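Local coordinates for EmGH1 (Erythrobacter marinus, PDB 5Z87), which probably hydrolyses beta-glucosidic bonds as a family 3 glycoside hydrolase, and may also act on xylosides and arabinofuranosides, at residues A[130-136]-A[449-454]; A[135-141]-A[168-172]; A[334-338]-A[351-355]. One frame throughout, in Å; residues are numbered along the deposited sequence.

How the contacts relate
Three contacts illustrate how the first two domains of a multidomain glycoside hydrolase are packed. Contact 1 spans the longest sequence separation, bringing the loop after barrel strand 126-129 against a loop after strand 436-440 of the C-terminal domain. Contacts 2 and 3 both fall within its 130-454 span, contact 2 closing before contact 3 opens. Contact 2 shares Leu135 and Leu136 with contact 1 and ties the same loop to helix 155-171; their centres lie about 10 Å apart and their residues touch, Pro454 CG being 3.2 Å from Ala137 O. Contact 3 joins helix 330-340 to residues 351-355, its centre about 30 Å from that of contact 1. One loop thus serves both the domain interface and the barrel's own packing.

Contact 1: residues A[130-136]-A[449-454]; sequences ECLHGLL and LGGYSP
Tyr452 lies against three side chains of residues 130-136: its stem atom CB is 3.7 Å from Leu132 CD2, and its ring atoms CD2 and CE2 are 3.8 Å from Leu136 CD1 and 3.5 Å from Glu130 CD. Both segments are irregular. Tyr452 has left-handed backbone angles (64/44) and an m rotamer (chi1 -77°), while Leu136 is extended in tt. In 130-136 the chain doubles back, Leu136 N bonding to Glu130 O at 2.8 Å, and the closest CA atoms across the contact, Leu136 and Ser453, are 5.2 Å apart. This is the meeting of the two domains that frame the active site in family 3 glycoside hydrolases. Glu130 and Tyr452 both line a pocket holding dithiothreitol, probably from the crystallisation liquor; Glu130 OE1 hydrogen-bonds to it and to Tyr93, and Tyr452 OH to Glu541. Behind them His133, with chi1 at 60°, drives its ring towards the 449-453 backbone: NE2 donates to Gly451 O at 3.2 Å and, weakly, to Ser453 OG at 2.7 Å, although that hydroxyl is crowded and its position less certain. Gly134 and Gly450 have positive phi values at which a CB would strike the preceding carbonyl. A bridging water accepts from His133 N (3.1 Å) and donates to Gly134 O and Tyr452 O (2.7 Å each).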
# COMPACT_ATOMS: atom_id res chain seq x y z
N GLU A 130 11.17 -15.96 24.49
CA GLU A 130 11.38 -15.54 23.10
C GLU A 130 12.65 -16.18 22.58
O GLU A 130 13.67 -16.18 23.27
CB GLU A 130 11.48 -14.02 22.97
CG GLU A 130 10.31 -13.27 23.55
CD GLU A 130 9.08 -13.29 22.66
OE1 GLU A 130 8.05 -12.71 23.07
OE2 GLU A 130 9.15 -13.87 21.55
N CYS A 131 12.59 -16.72 21.36
CA CYS A 131 13.70 -17.43 20.73
C CYS A 131 13.87 -16.99 19.28
O CYS A 131 14.05 -17.81 18.39
CB CYS A 131 13.47 -18.93 20.77
SG CYS A 131 13.53 -19.64 22.44
N LEU A 132 13.83 -15.67 19.03
CA LEU A 132 13.85 -15.17 17.65
C LEU A 132 15.14 -15.56 16.93
O LEU A 132 15.11 -16.05 15.80
CB LEU A 132 13.68 -13.65 17.64
CG LEU A 132 13.64 -12.94 16.28
CD1 LEU A 132 12.48 -13.43 15.42
CD2 LEU A 132 13.54 -11.45 16.49
N HIS A 133 16.28 -15.34 17.57
CA HIS A 133 17.59 -15.61 16.99
C HIS A 133 18.50 -16.12 18.10
O HIS A 133 19.63 -15.65 18.29
CB HIS A 133 18.15 -14.36 16.32
CG HIS A 133 18.33 -13.21 17.25
ND1 HIS A 133 19.51 -12.98 17.93
CD2 HIS A 133 17.47 -12.25 17.65
CE1 HIS A 133 19.37 -11.91 18.70
NE2 HIS A 133 18.14 -11.45 18.56
N GLY A 134 18.00 -17.10 18.84
CA GLY A 134 18.54 -17.51 20.12
C GLY A 134 17.60 -17.14 21.26
O GLY A 134 16.66 -16.36 21.11
N LEU A 135 17.88 -17.71 22.41
CA LEU A 135 17.03 -17.47 23.57
C LEU A 135 17.23 -16.06 24.11
O LEU A 135 18.35 -15.64 24.40
CB LEU A 135 17.36 -18.50 24.66
CG LEU A 135 16.80 -18.21 26.04
CD1 LEU A 135 15.29 -18.37 26.07
CD2 LEU A 135 17.49 -19.18 26.98
N LEU A 136 16.13 -15.31 24.25
CA LEU A 136 16.20 -13.98 24.85
C LEU A 136 16.32 -14.16 26.36
O LEU A 136 15.34 -14.13 27.11
CB LEU A 136 14.99 -13.14 24.47
CG LEU A 136 15.08 -11.61 24.50
CD1 LEU A 136 13.70 -11.02 24.21
CD2 LEU A 136 15.63 -11.03 25.80
N LEU A 449 22.84 -6.64 17.98
CA LEU A 449 22.24 -7.95 17.88
C LEU A 449 20.79 -7.92 17.42
O LEU A 449 20.29 -8.95 16.96
CB LEU A 449 22.33 -8.67 19.24
CG LEU A 449 23.74 -8.83 19.78
CD1 LEU A 449 23.68 -9.28 21.23
CD2 LEU A 449 24.54 -9.82 18.92
N GLY A 450 20.13 -6.78 17.50
CA GLY A 450 18.77 -6.66 17.00
C GLY A 450 17.74 -6.80 18.10
O GLY A 450 18.05 -7.11 19.26
N GLY A 451 16.49 -6.57 17.71
CA GLY A 451 15.39 -6.75 18.64
C GLY A 451 15.35 -8.16 19.20
O GLY A 451 15.90 -9.10 18.63
N TYR A 452 14.73 -8.27 20.36
CA TYR A 452 14.53 -9.58 21.00
C TYR A 452 15.87 -10.22 21.37
O TYR A 452 16.10 -11.41 21.17
CB TYR A 452 13.67 -10.48 20.10
CG TYR A 452 12.22 -10.05 20.21
CD1 TYR A 452 11.68 -9.06 19.39
CD2 TYR A 452 11.41 -10.59 21.20
CE1 TYR A 452 10.36 -8.66 19.55
CE2 TYR A 452 10.10 -10.20 21.36
CZ TYR A 452 9.58 -9.23 20.54
OH TYR A 452 8.29 -8.85 20.75
N SER A 453 16.77 -9.41 21.94
CA SER A 453 18.08 -9.81 22.42
C SER A 453 18.25 -9.38 23.87
O SER A 453 17.69 -8.36 24.28
CB SER A 453 19.22 -9.20 21.57
OG SER A 453 19.06 -9.45 20.19
N PRO A 454 19.03 -10.13 24.65
CA PRO A 454 19.27 -9.74 26.05
C PRO A 454 20.15 -8.50 26.15
O PRO A 454 21.16 -8.38 25.45
CB PRO A 454 19.98 -10.96 26.65
CG PRO A 454 20.15 -11.96 25.54
CD PRO A 454 19.85 -11.27 24.24
O HOH W 1 15.69 -13.99 20.33

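Contact 2: residues A[135-141]-A[168-172]; sequences LLADGAT and EARSR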
# COMPACT_ATOMS: atom_id res chain seq x y z
N LEU A 135 17.88 -17.71 22.41
CA LEU A 135 17.03 -17.47 23.57
C LEU A 135 17.23 -16.06 24.11
O LEU A 135 18.35 -15.64 24.40
CB LEU A 135 17.36 -18.50 24.66
CG LEU A 135 16.80 -18.21 26.04
CD1 LEU A 135 15.29 -18.37 26.07
CD2 LEU A 135 17.49 -19.18 26.98
N LEU A 136 16.13 -15.31 24.25
CA LEU A 136 16.20 -13.98 24.85
C LEU A 136 16.32 -14.16 26.36
O LEU A 136 15.34 -14.13 27.11
CB LEU A 136 14.99 -13.14 24.47
CG LEU A 136 15.08 -11.61 24.50
CD1 LEU A 136 13.70 -11.02 24.21
CD2 LEU A 136 15.63 -11.03 25.80
N ALA A 137 17.56 -14.33 26.81
CA ALA A 137 17.82 -14.48 28.24
C ALA A 137 19.28 -14.18 28.52
O ALA A 137 20.14 -14.35 27.65
CB ALA A 137 17.47 -15.89 28.75
N ASP A 138 19.54 -13.74 29.74
CA ASP A 138 20.89 -13.37 30.14
C ASP A 138 21.86 -14.52 29.92
O ASP A 138 21.60 -15.66 30.34
CB ASP A 138 20.88 -12.93 31.60
CG ASP A 138 22.03 -12.02 31.93
OD1 ASP A 138 23.17 -12.53 32.03
OD2 ASP A 138 21.78 -10.81 32.08
N GLY A 139 22.96 -14.24 29.23
CA GLY A 139 23.98 -15.23 29.00
C GLY A 139 23.70 -16.26 27.93
O GLY A 139 24.51 -17.18 27.77
N ALA A 140 22.61 -16.16 27.17
CA ALA A 140 22.35 -17.12 26.09
C ALA A 140 23.04 -16.70 24.79
O ALA A 140 23.31 -15.51 24.56
CB ALA A 140 20.85 -17.27 25.86
N THR A 141 23.32 -17.69 23.94
CA THR A 141 23.97 -17.47 22.65
C THR A 141 23.08 -16.65 21.71
O THR A 141 21.94 -17.04 21.43
CB THR A 141 24.32 -18.80 21.99
OG1 THR A 141 24.82 -19.70 22.98
CG2 THR A 141 25.37 -18.60 20.90
N GLU A 168 19.27 -24.63 25.03
CA GLU A 168 19.50 -23.59 26.02
C GLU A 168 18.19 -23.21 26.71
O GLU A 168 18.17 -22.95 27.92
CB GLU A 168 20.17 -22.37 25.37
CG GLU A 168 21.52 -22.67 24.72
CD GLU A 168 22.38 -21.43 24.42
OE1 GLU A 168 22.04 -20.30 24.86
OE2 GLU A 168 23.42 -21.61 23.74
N ALA A 169 17.09 -23.18 25.96
CA ALA A 169 15.82 -22.77 26.55
C ALA A 169 15.27 -23.84 27.48
O ALA A 169 14.87 -23.55 28.61
CB ALA A 169 14.81 -22.45 25.43
N ARG A 170 15.24 -25.10 27.03
CA ARG A 170 14.65 -26.17 27.82
C ARG A 170 15.46 -26.42 29.10
O ARG A 170 14.89 -26.62 30.18
CB ARG A 170 14.53 -27.44 26.97
CG ARG A 170 13.64 -28.53 27.57
CD ARG A 170 12.22 -28.03 27.79
NE ARG A 170 11.44 -28.91 28.66
CZ ARG A 170 10.58 -29.83 28.22
NH1 ARG A 170 9.91 -30.60 29.07
NH2 ARG A 170 10.40 -29.99 26.91
N SER A 171 16.78 -26.38 29.00
CA SER A 171 17.61 -26.55 30.19
C SER A 171 17.37 -25.45 31.21
O SER A 171 17.61 -25.67 32.41
CB SER A 171 19.10 -26.59 29.80
OG SER A 171 19.55 -25.30 29.44
N ARG A 172 16.90 -24.28 30.79
CA ARG A 172 16.61 -23.18 31.70
C ARG A 172 15.14 -23.15 32.12
O ARG A 172 14.70 -22.19 32.77
CB ARG A 172 17.01 -21.84 31.08
CG ARG A 172 18.53 -21.70 30.86
CD ARG A 172 18.91 -20.50 29.98
NE ARG A 172 18.69 -19.24 30.69
CZ ARG A 172 19.48 -18.18 30.58
NH1 ARG A 172 20.55 -18.21 29.78
NH2 ARG A 172 19.21 -17.09 31.28
O HOH W 2 20.36 -19.00 22.60
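Glu168 in the last turn of helix 155-171 and Arg172 just beyond its end supply the direct hydrogen bonds that hold residues 135-141, part of the loop after barrel strand 126-129. Helix 155-171 comes after the short helix 146-150, and the loop contributes a type II beta turn from Ala137 to Ala140. Glu168 uses both carboxylate oxygens on one residue: OE1 accepts from Thr141 N at 3.0 Å, and OE2 from Thr141 OG1 at a very short 2.5 Å. OE2 also accepts from His405. Between loop and helix a water accepts from Leu135 N at 2.8 Å and donates to Thr141 O at 2.8 Å and to Glu168 OE1 at 3.1 Å. Arg172 reaches out in the same direction, and its NH1 and NH2 both donate to Asp138 O, at 2.8 and 2.9 Å, a forked arrangement on one carbonyl. That carbonyl belongs to the turn, closed by Ala140 N to Ala137 O at 3.1 Å, with Gly139 in the third position at the positive phi this turn favours. Asn104, bonded to NE, gives the arginine a further partner. In the packing, Leu135 points at the helix, with CD1 4.2 Å from Ala169 CB and CD2 3.6 Å from the aliphatic Arg172 CD. Ala137 CB sits over one face of the guanidinium, 3.3 Å from Arg172 NH2.

Contact 3: residues A[334-338]-A[351-355]; sequences AIMGL and VYLML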
# COMPACT_ATOMS: atom_id res chain seq x y z
N ALA A 334 -13.60 -11.22 25.35
CA ALA A 334 -13.25 -12.58 25.75
C ALA A 334 -14.08 -13.60 24.99
O ALA A 334 -13.54 -14.59 24.48
CB ALA A 334 -13.45 -12.73 27.27
N ILE A 335 -15.39 -13.34 24.83
CA ILE A 335 -16.26 -14.30 24.16
C ILE A 335 -15.91 -14.42 22.69
O ILE A 335 -15.84 -15.53 22.14
CB ILE A 335 -17.74 -13.92 24.35
CG1 ILE A 335 -18.15 -14.06 25.81
CG2 ILE A 335 -18.63 -14.81 23.47
CD1 ILE A 335 -19.60 -13.64 26.09
N MET A 336 -15.68 -13.29 22.01
CA MET A 336 -15.31 -13.32 20.60
C MET A 336 -14.00 -14.08 20.38
O MET A 336 -13.92 -14.95 19.51
CB MET A 336 -15.19 -11.90 20.05
CG MET A 336 -16.52 -11.23 19.81
SD MET A 336 -16.31 -9.60 19.06
CE MET A 336 -18.01 -9.05 19.01
N GLY A 337 -12.97 -13.77 21.17
CA GLY A 337 -11.70 -14.47 21.01
C GLY A 337 -11.81 -15.98 21.24
O GLY A 337 -11.26 -16.78 20.47
N LEU A 338 -12.50 -16.38 22.30
CA LEU A 338 -12.60 -17.81 22.60
C LEU A 338 -13.38 -18.56 21.53
O LEU A 338 -12.94 -19.62 21.05
CB LEU A 338 -13.23 -18.00 23.98
CG LEU A 338 -13.06 -19.39 24.57
CD1 LEU A 338 -11.62 -19.60 24.97
CD2 LEU A 338 -14.01 -19.57 25.76
N VAL A 351 -8.81 -10.57 29.98
CA VAL A 351 -10.26 -10.68 29.92
C VAL A 351 -10.71 -12.14 30.05
O VAL A 351 -11.86 -12.40 30.42
CB VAL A 351 -10.83 -10.01 28.65
CG1 VAL A 351 -10.44 -8.54 28.60
CG2 VAL A 351 -10.37 -10.74 27.38
N TYR A 352 -9.82 -13.10 29.77
CA TYR A 352 -10.21 -14.50 29.97
C TYR A 352 -10.46 -14.84 31.44
O TYR A 352 -11.02 -15.90 31.71
CB TYR A 352 -9.16 -15.45 29.41
CG TYR A 352 -9.35 -15.79 27.96
CD1 TYR A 352 -10.18 -15.02 27.15
CD2 TYR A 352 -8.69 -16.88 27.39
CE1 TYR A 352 -10.36 -15.34 25.79
CE2 TYR A 352 -8.85 -17.20 26.03
CZ TYR A 352 -9.69 -16.42 25.24
OH TYR A 352 -9.85 -16.74 23.92
N LEU A 353 -10.06 -13.98 32.37
CA LEU A 353 -10.39 -14.21 33.77
C LEU A 353 -11.90 -14.14 34.00
O LEU A 353 -12.39 -14.67 35.00
CB LEU A 353 -9.67 -13.20 34.67
CG LEU A 353 -8.21 -13.53 35.07
CD1 LEU A 353 -7.33 -13.82 33.88
CD2 LEU A 353 -7.58 -12.42 35.90
N MET A 354 -12.65 -13.53 33.08
CA MET A 354 -14.11 -13.48 33.16
C MET A 354 -14.78 -14.76 32.65
O MET A 354 -16.00 -14.89 32.81
CB MET A 354 -14.66 -12.29 32.36
CG MET A 354 -14.19 -10.92 32.82
SD MET A 354 -14.69 -9.60 31.67
CE MET A 354 -13.79 -8.21 32.36
N LEU A 355 -14.03 -15.67 32.04
CA LEU A 355 -14.67 -16.83 31.40
C LEU A 355 -15.49 -17.68 32.37
O LEU A 355 -16.62 -18.06 32.01
CB LEU A 355 -13.60 -17.67 30.70
CG LEU A 355 -12.92 -17.07 29.48
CD1 LEU A 355 -11.98 -18.09 28.86
CD2 LEU A 355 -13.95 -16.59 28.46
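Apolar packing carries this contact. Ala334 is its centre: the CB points across the gap and touches Val351 CG2 at 3.7 Å, Tyr352 CD1 at 4.0 Å and Leu355 CD2 at 4.1 Å, so that three residues converge on one small side chain. This lets the two backbones come close, the CA atoms of Ala334 and Val351 being 5.5 Å apart. One turn along the helix, Leu338 adds a second row, with CD1 3.7 Å from Tyr352 CZ and CD2 4.0 Å from Leu355 CD1. The helix, 330-340, belongs to the N-terminal, barrel-like domain of the enzyme and packs locally against the connection that follows its next strand: the chain passes through the short strand 345-346 and returns as a 3-10 turn at 351-353, which leads into helix 355-360. Leu338 is also covered from helix 366-382, by Tyr368 and Ala372. The hydrogen bonds lie within each segment or go to residues outside the pair. Leu338 N bonds to Ala334 O at 3.0 Å within the helix, while Glu345 accepts from the backbone nitrogens of Val351 and Tyr352. The Tyr352 ring reaches from beside Ala334 to Gly337, where a CB would stand only 3.6 Å from its OH; that hydroxyl bonds to Val342 O, while its 3.1 Å approach to Leu338 N has too poor an angle to be a hydrogen bond.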